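Local coordinates for cutinase-like protein (Cryptococcus sp., PDB 2CZQ) that probably hydrolyses carboxylic esters, as a cutinase-like enzyme of the alpha/beta hydrolase fold, at residues 9-14 with 199-204; 69-74 with 101-106; 89-94 with 109-114. All coordinates share one frame; numbering follows the deposited sequence. Where two conformers were deposited one is given.

All three contacts belong to one alpha/beta hydrolase domain built round a parallel sheet. Contact 1 joins the start of strand 9-14 to the end of helix 187-200 and so closes a loop that encloses the other two. Contacts 2 and 3 interleave along the chain: helix 57-73, helix 86-98, helix 103-107 and strand 108-114 follow in that order. Contacts 1 and 3 share the sheet, with centres about 13 Å apart, and touch where the carbonyl of Lys200 packs on Lys109. Contact 2 lies at the surface, its centre about 14 Å from that of contact 1 and about 16 Å from that of contact 3. Contacts 1 and 3 each fasten a helix to the sheet, whereas contact 2 joins two helices.

Contact 1. Residues 9-14 with 199-204; sequences YVLINT and NKLGGS
This is a buried CH-pi contact between the first residue of strand 9-14, Tyr9, and Leu201, which follows the last turn of helix 187-200, so that the chain's C-terminal helix is pinned to the start of its first strand. Leu201 CD1 sits over one face of the Tyr9 ring, 3.8 Å from the ring centroid and 18° off the ring normal, closest to the rim at Tyr9 CD2 (3.6 Å). The second methyl of the same leucine, CD2, lies 3.7 Å from Tyr9 CB, so the forked end embraces both the ring and its stem. The two side chains cross at about a right angle. A chi1 of 66° sets the ring between the backbone N and the carbonyl carbon of Tyr9, where Leu11 CG meets its edge in the ring plane. Leu11 adds only a looser touch, with its CD2 4.4 Å from Leu201 CD1. On the helix side the chain turns away through a Schellman motif: positive phi at Gly202 goes with two backbone bonds back into the last turn, one of them Gly202 N to Asn199 O at 3.0 Å. The Tyr9 hydroxyl is bonded to the carbonyl of Leu38, and the Leu201 carbonyl to the hydroxyl of Ser3. Tyr9 and Leu11 also pack on Ile34 of helix 28-37, whereas Val10 and Ile12 meet helix 57-73 across the sheet, and Leu201 rests against Cys78 of strand 78-84.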
loop_
_atom_site.group_PDB
_atom_site.type_symbol
_atom_site.label_atom_id
_atom_site.label_comp_id
_atom_site.label_asym_id
_atom_site.label_seq_id
_atom_site.Cartn_x
_atom_site.Cartn_y
_atom_site.Cartn_z
ATOM N N TYR A 9 -6.274 14.627 -4.130
ATOM C CA TYR A 9 -5.467 13.429 -3.962
ATOM C C TYR A 9 -6.239 12.186 -4.365
ATOM O O TYR A 9 -7.471 12.184 -4.403
ATOM C CB TYR A 9 -4.951 13.310 -2.516
ATOM C CG TYR A 9 -6.051 13.083 -1.512
ATOM C CD1 TYR A 9 -6.712 14.160 -0.925
ATOM C CD2 TYR A 9 -6.449 11.794 -1.168
ATOM C CE1 TYR A 9 -7.737 13.959 -0.016
ATOM C CE2 TYR A 9 -7.467 11.576 -0.262
ATOM C CZ TYR A 9 -8.111 12.659 0.310
ATOM O OH TYR A 9 -9.132 12.423 1.194
ATOM N N VAL A 10 -5.492 11.130 -4.661
ATOM C CA VAL A 10 -6.069 9.851 -5.035
ATOM C C VAL A 10 -5.455 8.770 -4.157
ATOM O O VAL A 10 -4.229 8.702 -3.998
ATOM C CB VAL A 10 -5.821 9.513 -6.520
ATOM C CG1 VAL A 10 -6.617 8.286 -6.929
ATOM C CG2 VAL A 10 -6.178 10.689 -7.412
ATOM N N LEU A 11 -6.330 7.942 -3.596
ATOM C CA LEU A 11 -5.939 6.745 -2.867
ATOM C C LEU A 11 -6.041 5.601 -3.862
ATOM O O LEU A 11 -7.135 5.126 -4.171
ATOM C CB LEU A 11 -6.860 6.532 -1.660
ATOM C CG LEU A 11 -7.033 7.745 -0.733
ATOM C CD1 LEU A 11 -8.064 7.462 0.346
ATOM C CD2 LEU A 11 -5.709 8.167 -0.105
ATOM N N ILE A 12 -4.898 5.216 -4.419
ATOM C CA ILE A 12 -4.845 4.141 -5.395
ATOM C C ILE A 12 -4.645 2.860 -4.610
ATOM O O ILE A 12 -3.628 2.704 -3.931
ATOM C CB ILE A 12 -3.675 4.351 -6.390
ATOM C CG1 ILE A 12 -3.909 5.594 -7.260
ATOM C CG2 ILE A 12 -3.458 3.093 -7.248
ATOM C CD1 ILE A 12 -2.727 5.980 -8.140
ATOM N N ASN A 13 -5.615 1.955 -4.691
ATOM C CA ASN A 13 -5.521 0.709 -3.943
ATOM C C ASN A 13 -5.608 -0.496 -4.857
ATOM O O ASN A 13 -6.462 -0.557 -5.751
ATOM C CB ASN A 13 -6.556 0.643 -2.809
ATOM C CG ASN A 13 -7.963 0.357 -3.303
ATOM O OD1 ASN A 13 -8.448 -0.773 -3.197
ATOM N ND2 ASN A 13 -8.626 1.373 -3.847
ATOM N N THR A 14 -4.700 -1.441 -4.627
ATOM C CA THR A 14 -4.617 -2.659 -5.408
ATOM C C THR A 14 -4.935 -3.838 -4.497
ATOM O O THR A 14 -4.306 -4.028 -3.448
ATOM C CB THR A 14 -3.228 -2.791 -6.038
ATOM O OG1 THR A 14 -2.925 -1.589 -6.754
ATOM C CG2 THR A 14 -3.212 -3.889 -7.097
ATOM N N ASN A 199 -1.628 12.270 7.348
ATOM C CA ASN A 199 -0.397 12.993 7.646
ATOM C C ASN A 199 0.504 13.169 6.425
ATOM O O ASN A 199 1.007 14.266 6.186
ATOM C CB ASN A 199 0.359 12.333 8.797
ATOM C CG ASN A 199 -0.127 12.806 10.145
ATOM O OD1 ASN A 199 0.293 13.855 10.631
ATOM N ND2 ASN A 199 -1.031 12.048 10.750
ATOM N N LYS A 200 0.678 12.114 5.631
ATOM C CA LYS A 200 1.495 12.227 4.423
ATOM C C LYS A 200 0.891 13.206 3.418
ATOM O O LYS A 200 1.624 13.850 2.666
ATOM C CB LYS A 200 1.727 10.862 3.772
ATOM C CG LYS A 200 2.627 9.909 4.565
ATOM C CD LYS A 200 4.017 10.479 4.786
ATOM C CE LYS A 200 4.956 9.429 5.353
ATOM N NZ LYS A 200 6.172 10.039 5.966
ATOM N N LEU A 201 -0.437 13.311 3.414
ATOM C CA LEU A 201 -1.145 14.237 2.535
ATOM C C LEU A 201 -1.156 15.674 3.047
ATOM O O LEU A 201 -1.676 16.560 2.368
ATOM C CB LEU A 201 -2.578 13.760 2.300
ATOM C CG LEU A 201 -2.718 12.469 1.491
ATOM C CD1 LEU A 201 -4.138 11.931 1.601
ATOM C CD2 LEU A 201 -2.307 12.667 0.037
ATOM N N GLY A 202 -0.584 15.901 4.230
ATOM C CA GLY A 202 -0.454 17.241 4.772
ATOM C C GLY A 202 -1.570 17.684 5.695
ATOM O O GLY A 202 -1.660 18.870 6.025
ATOM N N GLY A 203 -2.411 16.745 6.120
ATOM C CA GLY A 203 -3.470 17.034 7.073
ATOM C C GLY A 203 -3.098 16.650 8.492
ATOM O O GLY A 203 -2.000 16.152 8.749
ATOM N N SER A 204 -4.029 16.882 9.413
ATOM C CA SER A 204 -3.852 16.533 10.814
ATOM C C SER A 204 -4.644 15.276 11.156
ATOM O O SER A 204 -5.835 15.186 10.858
ATOM C CB SER A 204 -4.303 17.682 11.718
ATOM O OG SER A 204 -3.470 18.818 11.570
#

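Contact 2. Residues 69-74 with 101-106; sequences SGLAAN and SGAAFN
Leu71, near the end of helix 57-73, reaches with a single methyl onto the first turn of helix 103-107. Its CD1 lies 3.9 Å from Ala104 CA and equally far from Ala103 O, so the methyl rests on the backbone of this turn more closely than on its side chains. The two alanine methyls come next: Leu71 CD1 is 4.4 Å from Ala103 CB and 4.5 Å from Ala104 CB. Of the two, the CB of Ala103 is the one directed at the leucine. With chi1 at -75°, Leu71 CG stands opposite its own carbonyl carbon, and the branch spans the distance between two backbones whose nearest CA atoms, those of Leu71 and Ala104, are 7.7 Å apart. Behind this shell both helix ends are shaped by backbone bonds. Gly102 takes the N-cap position ahead of helix 103-107, and its O accepts Asn106 N at 3.0 Å. Helix 57-73 closes with Asn74 N bonded to Gly70 O, while the Asn74 amide is held by Gln8 and by the backbone N of Asn76. Phe105, whose CB is directed away from Leu71, has its ring edge-to-face with Trp153 and in a cation-pi contact with Lys156. The touching groups are aliphatic apart from one carbonyl oxygen, and they bury 91 Å² between them, which implies a small, non-directional van der Waals contact at the protein surface.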
loop_
_atom_site.group_PDB
_atom_site.type_symbol
_atom_site.label_atom_id
_atom_site.label_comp_id
_atom_site.label_asym_id
_atom_site.label_seq_id
_atom_site.Cartn_x
_atom_site.Cartn_y
_atom_site.Cartn_z
ATOM N N SER A 69 -1.691 9.672 -15.571
ATOM C CA SER A 69 -2.869 10.360 -16.100
ATOM C C SER A 69 -3.287 11.509 -15.190
ATOM O O SER A 69 -3.653 12.584 -15.673
ATOM C CB SER A 69 -4.042 9.390 -16.253
ATOM O OG SER A 69 -3.794 8.424 -17.253
ATOM N N GLY A 70 -3.220 11.285 -13.879
ATOM C CA GLY A 70 -3.535 12.323 -12.920
ATOM C C GLY A 70 -2.581 13.496 -13.029
ATOM O O GLY A 70 -3.010 14.652 -13.024
ATOM N N LEU A 71 -1.285 13.211 -13.140
ATOM C CA LEU A 71 -0.288 14.282 -13.222
ATOM C C LEU A 71 -0.439 15.110 -14.484
ATOM O O LEU A 71 -0.176 16.314 -14.473
ATOM C CB LEU A 71 1.131 13.731 -13.097
ATOM C CG LEU A 71 1.499 13.336 -11.660
ATOM C CD1 LEU A 71 2.716 12.426 -11.640
ATOM C CD2 LEU A 71 1.730 14.583 -10.813
ATOM N N ALA A 72 -0.862 14.470 -15.569
ATOM C CA ALA A 72 -1.145 15.194 -16.809
ATOM C C ALA A 72 -2.273 16.214 -16.636
ATOM O O ALA A 72 -2.235 17.288 -17.236
ATOM C CB ALA A 72 -1.469 14.231 -17.933
ATOM N N ALA A 73 -3.264 15.876 -15.816
ATOM C CA ALA A 73 -4.416 16.741 -15.561
ATOM C C ALA A 73 -4.172 17.766 -14.462
ATOM O O ALA A 73 -4.755 18.860 -14.475
ATOM C CB ALA A 73 -5.628 15.897 -15.222
ATOM N N ASN A 74 -3.323 17.405 -13.505
ATOM C CA ASN A 74 -3.028 18.256 -12.366
ATOM C C ASN A 74 -1.625 17.933 -11.874
ATOM O O ASN A 74 -1.436 16.954 -11.146
ATOM C CB ASN A 74 -4.049 18.032 -11.242
ATOM C CG ASN A 74 -3.743 18.851 -10.004
ATOM O OD1 ASN A 74 -2.821 19.667 -9.997
ATOM N ND2 ASN A 74 -4.512 18.631 -8.945
ATOM N N SER A 101 13.256 9.281 -8.182
ATOM C CA SER A 101 13.311 10.690 -8.548
ATOM C C SER A 101 12.294 10.946 -9.654
ATOM O O SER A 101 11.875 10.013 -10.343
ATOM C CB SER A 101 14.720 11.069 -9.018
ATOM O OG SER A 101 15.028 10.461 -10.260
ATOM N N GLY A 102 11.900 12.204 -9.818
ATOM C CA GLY A 102 10.988 12.578 -10.883
ATOM C C GLY A 102 9.582 12.864 -10.394
ATOM O O GLY A 102 9.280 12.726 -9.204
ATOM N N ALA A 103 8.717 13.246 -11.330
ATOM C CA ALA A 103 7.381 13.734 -11.009
ATOM C C ALA A 103 6.513 12.714 -10.286
ATOM O O ALA A 103 5.840 13.058 -9.309
ATOM C CB ALA A 103 6.684 14.231 -12.266
ATOM N N ALA A 104 6.517 11.472 -10.769
ATOM C CA ALA A 104 5.692 10.434 -10.161
ATOM C C ALA A 104 6.152 10.167 -8.734
ATOM O O ALA A 104 5.342 10.154 -7.812
ATOM C CB ALA A 104 5.712 9.166 -10.992
ATOM N N PHE A 105 7.459 9.984 -8.547
ATOM C CA PHE A 105 8.008 9.797 -7.213
ATOM C C PHE A 105 7.584 10.927 -6.278
ATOM O O PHE A 105 7.132 10.682 -5.162
ATOM C CB PHE A 105 9.534 9.718 -7.263
ATOM C CG PHE A 105 10.168 9.600 -5.908
ATOM C CD1 PHE A 105 10.238 8.366 -5.271
ATOM C CD2 PHE A 105 10.673 10.722 -5.254
ATOM C CE1 PHE A 105 10.817 8.242 -4.017
ATOM C CE2 PHE A 105 11.252 10.607 -3.992
ATOM C CZ PHE A 105 11.321 9.364 -3.372
ATOM N N ASN A 106 7.741 12.168 -6.731
ATOM C CA ASN A 106 7.420 13.320 -5.903
ATOM C C ASN A 106 5.942 13.387 -5.520
ATOM O O ASN A 106 5.604 13.812 -4.417
ATOM C CB ASN A 106 7.836 14.617 -6.601
ATOM C CG ASN A 106 9.346 14.792 -6.678
ATOM O OD1 ASN A 106 10.109 14.174 -5.933
ATOM N ND2 ASN A 106 9.783 15.649 -7.591
#

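Contact 3. Residues 89-94 with 109-114; sequences AATVVA and KGVFLI
Thr91 and Val92 of helix 86-98 meet Val111 and Leu113 of strand 108-114 without any flat group between them: the CB of Phe112 is directed away from the helix, and its side chain packs on Val160 of strand 157-160. The interface is made by the methyl groups of branched side chains. Thr91 CG2 fits against two of them, 3.9 Å from Leu113 CD2 and 4.0 Å from Val111 CG1, and the Thr91 side chain slides past those of Val111 and Leu113 in the opposite direction. Leu113 divides its fork between neighbouring helix residues, since CD2 also lies 3.9 Å from Thr91 CB while CD1 touches Val92 CG2 at 3.8 Å, with Val92 and Leu113 crossing at about a right angle. Helix and strand belong to a beta-alpha-beta crossover that runs from strand 78-84 through helix 86-98 and the short helix 103-107 into the adjacent parallel strand 108-114. The helix passes back over the strand it precedes, at 147° between their directions and 9.3 Å between the axes. Its start probably belongs to the nucleophile elbow, as in other cutinases, with Ser85 as the likely nucleophile. A chi1 of -60° turns the Thr91 methyl toward the strand and puts OG1 beside the backbone N, where it hydrogen-bonds the carbonyl of Gly87 one turn earlier. Thr91 also touches Leu81 and Ile63, while Leu113 extends to Asp159 on the next strand.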
loop_
_atom_site.group_PDB
_atom_site.type_symbol
_atom_site.label_atom_id
_atom_site.label_comp_id
_atom_site.label_asym_id
_atom_site.label_seq_id
_atom_site.Cartn_x
_atom_site.Cartn_y
_atom_site.Cartn_z
ATOM N N ALA A 89 2.417 -6.656 -3.662
ATOM C CA ALA A 89 3.492 -7.001 -4.586
ATOM C C ALA A 89 3.420 -6.134 -5.844
ATOM O O ALA A 89 4.432 -5.597 -6.298
ATOM C CB ALA A 89 3.443 -8.479 -4.937
ATOM N N ALA A 90 2.219 -5.971 -6.396
ATOM C CA ALA A 90 2.063 -5.129 -7.586
ATOM C C ALA A 90 2.522 -3.695 -7.323
ATOM O O ALA A 90 3.105 -3.044 -8.199
ATOM C CB ALA A 90 0.626 -5.140 -8.064
ATOM N N THR A 91 2.260 -3.210 -6.114
ATOM C CA THR A 91 2.666 -1.868 -5.711
ATOM C C THR A 91 4.183 -1.766 -5.567
ATOM O O THR A 91 4.794 -0.813 -6.054
ATOM C CB THR A 91 1.965 -1.480 -4.402
ATOM O OG1 THR A 91 0.542 -1.496 -4.593
ATOM C CG2 THR A 91 2.281 -0.040 -4.023
ATOM N N VAL A 92 4.790 -2.747 -4.899
ATOM C CA VAL A 92 6.242 -2.795 -4.758
ATOM C C VAL A 92 6.921 -2.734 -6.129
ATOM O O VAL A 92 7.870 -1.974 -6.326
ATOM C CB VAL A 92 6.673 -4.059 -3.983
ATOM C CG1 VAL A 92 8.176 -4.279 -4.086
ATOM C CG2 VAL A 92 6.236 -3.962 -2.528
ATOM N N VAL A 93 6.425 -3.524 -7.072
ATOM C CA VAL A 93 7.013 -3.543 -8.404
ATOM C C VAL A 93 6.804 -2.205 -9.117
ATOM O O VAL A 93 7.690 -1.746 -9.842
ATOM C CB VAL A 93 6.526 -4.765 -9.211
ATOM C CG1 VAL A 93 7.082 -4.754 -10.634
ATOM C CG2 VAL A 93 6.948 -6.045 -8.494
ATOM N N ALA A 94 5.668 -1.550 -8.872
ATOM C CA ALA A 94 5.480 -0.187 -9.372
ATOM C C ALA A 94 6.565 0.749 -8.845
ATOM O O ALA A 94 7.106 1.555 -9.600
ATOM C CB ALA A 94 4.091 0.350 -9.030
ATOM N N LYS A 109 2.994 10.557 -2.010
ATOM C CA LYS A 109 3.344 11.016 -0.671
ATOM C C LYS A 109 3.516 9.880 0.322
ATOM O O LYS A 109 4.175 10.056 1.344
ATOM C CB LYS A 109 2.320 12.025 -0.149
ATOM C CG LYS A 109 2.083 13.225 -1.071
ATOM C CD LYS A 109 3.368 13.975 -1.433
ATOM C CE LYS A 109 3.076 15.082 -2.443
ATOM N NZ LYS A 109 4.303 15.727 -2.994
ATOM N N GLY A 110 2.919 8.726 0.043
ATOM C CA GLY A 110 3.031 7.592 0.935
ATOM C C GLY A 110 2.647 6.312 0.247
ATOM O O GLY A 110 1.862 6.319 -0.701
ATOM N N VAL A 111 3.208 5.216 0.746
ATOM C CA VAL A 111 2.908 3.870 0.282
ATOM C C VAL A 111 2.541 3.057 1.519
ATOM O O VAL A 111 3.295 3.040 2.500
ATOM C CB VAL A 111 4.118 3.236 -0.431
ATOM C CG1 VAL A 111 3.796 1.818 -0.874
ATOM C CG2 VAL A 111 4.546 4.082 -1.623
ATOM N N PHE A 112 1.376 2.415 1.481
ATOM C CA PHE A 112 0.869 1.665 2.614
ATOM C C PHE A 112 0.554 0.251 2.160
ATOM O O PHE A 112 -0.309 0.044 1.304
ATOM C CB PHE A 112 -0.377 2.350 3.174
ATOM C CG PHE A 112 -0.938 1.668 4.383
ATOM C CD1 PHE A 112 -0.435 1.930 5.652
ATOM C CD2 PHE A 112 -1.967 0.740 4.250
ATOM C CE1 PHE A 112 -0.948 1.278 6.763
ATOM C CE2 PHE A 112 -2.485 0.087 5.354
ATOM C CZ PHE A 112 -1.980 0.356 6.609
ATOM N N LEU A 113 1.271 -0.711 2.726
ATOM C CA LEU A 113 1.172 -2.110 2.317
ATOM C C LEU A 113 0.708 -2.967 3.473
ATOM O O LEU A 113 1.101 -2.726 4.616
ATOM C CB LEU A 113 2.531 -2.624 1.827
ATOM C CG LEU A 113 3.242 -1.773 0.772
ATOM C CD1 LEU A 113 4.650 -2.271 0.533
ATOM C CD2 LEU A 113 2.455 -1.734 -0.533
ATOM N N ILE A 114 -0.127 -3.961 3.175
ATOM C CA ILE A 114 -0.534 -4.960 4.158
ATOM C C ILE A 114 -0.396 -6.350 3.567
ATOM O O ILE A 114 -0.711 -6.580 2.395
ATOM C CB ILE A 114 -1.986 -4.737 4.673
ATOM C CG1 ILE A 114 -2.931 -4.352 3.529
ATOM C CG2 ILE A 114 -2.000 -3.693 5.779
ATOM C CD1 ILE A 114 -4.404 -4.423 3.894
#